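PDB 3TSA: NDP-rhamnosyltransferase from Saccharopolyspora spinosa, which is a GT-B-fold glycosyltransferase of two Rossmann-like domains, related to erythromycin biosynthesis protein CIII. Local coordinates for residues 228-231 / 236-239. Sequence-based numbering, arbitrary orientation.
Sequences MVLN and APLL
Leu230 bridges the short gap between two consecutive helices by resting one methyl on Pro237 and Leu238. The contact is wholly apolar, and no hydrogen bond crosses it. CD2 of Leu230 carries both approaches: it lies 4.2 Å from CG of Pro237, the carbon of the ring opposite the N–CA edge, and 4.3 Å from CB of Leu238. The backbones stay well apart: the nearest pair of CA atoms, those of Leu230 and Pro237, is 8.0 Å apart. The leucine therefore covers the distance with its end: its CG stands anti to the carbonyl carbon (chi1 -59°), and the side chain comes nearer to the second helix than its first bond suggests. Leu230 and Pro237 pass one another in opposite directions. Beside them CD1 of Leu230 comes within 4.5 Å of CD2 of Leu238, a looser touch between methyls. Helices 227-233 and 236-246 together form the connection between the adjacent parallel strands 219-224 and 251-256, a beta-alpha-beta crossover in the second Rossmann-like domain of the GT-B fold. All three touching residues are buried, although together the segments hide just 118 Å² from each other. Surrounding loops add to the packing: Leu238 also meets Val257, and Val229 meets Tyr315. Among polar groups, the carbonyl O of Val229 is hydrogen-bonded to OG1 of Thr233, within the first helix.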
# COMPACT_ATOMS: atom_id res chain seq x y z
N MET A 228 10.58 17.29 -5.63
CA MET A 228 11.57 17.99 -4.75
C MET A 228 12.67 18.60 -5.60
O MET A 228 13.06 19.71 -5.32
CB MET A 228 12.22 17.11 -3.66
CG MET A 228 11.37 16.62 -2.51
SD MET A 228 10.61 17.78 -1.36
CE MET A 228 12.08 18.67 -0.73
N VAL A 229 13.17 17.84 -6.56
CA VAL A 229 14.22 18.32 -7.45
C VAL A 229 13.78 19.58 -8.21
O VAL A 229 14.45 20.55 -8.10
CB VAL A 229 14.73 17.23 -8.41
CG1 VAL A 229 15.82 17.84 -9.36
CG2 VAL A 229 15.38 16.08 -7.60
N LEU A 230 12.63 19.56 -8.87
CA LEU A 230 12.16 20.73 -9.66
C LEU A 230 11.76 21.92 -8.82
O LEU A 230 11.91 23.07 -9.26
CB LEU A 230 11.03 20.35 -10.66
CG LEU A 230 11.42 19.29 -11.69
CD1 LEU A 230 10.15 18.88 -12.45
CD2 LEU A 230 12.51 19.92 -12.61
N ASN A 231 11.22 21.66 -7.62
CA ASN A 231 11.03 22.73 -6.62
C ASN A 231 12.34 23.43 -6.34
O ASN A 231 12.40 24.64 -6.14
CB ASN A 231 10.39 22.20 -5.32
CG ASN A 231 8.89 21.97 -5.49
OD1 ASN A 231 8.35 22.31 -6.53
ND2 ASN A 231 8.22 21.39 -4.46
N ALA A 236 14.93 24.68 -15.40
CA ALA A 236 16.08 24.50 -16.31
C ALA A 236 16.43 23.06 -16.68
O ALA A 236 16.58 22.81 -17.86
CB ALA A 236 17.35 25.26 -15.83
N PRO A 237 16.53 22.11 -15.72
CA PRO A 237 16.93 20.73 -16.12
C PRO A 237 15.86 20.02 -16.98
O PRO A 237 16.20 19.34 -17.98
CB PRO A 237 17.24 20.04 -14.79
CG PRO A 237 16.42 20.76 -13.82
CD PRO A 237 16.43 22.23 -14.26
N LEU A 238 14.60 20.38 -16.75
CA LEU A 238 13.50 19.83 -17.54
C LEU A 238 13.54 20.43 -18.93
O LEU A 238 13.46 19.70 -19.93
CB LEU A 238 12.16 20.14 -16.89
CG LEU A 238 10.88 19.53 -17.48
CD1 LEU A 238 10.91 17.97 -17.52
CD2 LEU A 238 9.62 20.07 -16.74
N LEU A 239 13.71 21.74 -19.02
CA LEU A 239 13.67 22.36 -20.36
C LEU A 239 14.85 21.83 -21.14
O LEU A 239 14.74 21.58 -22.37
CB LEU A 239 13.81 23.89 -20.17
CG LEU A 239 12.57 24.53 -19.55
CD1 LEU A 239 12.79 26.06 -19.23
CD2 LEU A 239 11.34 24.26 -20.46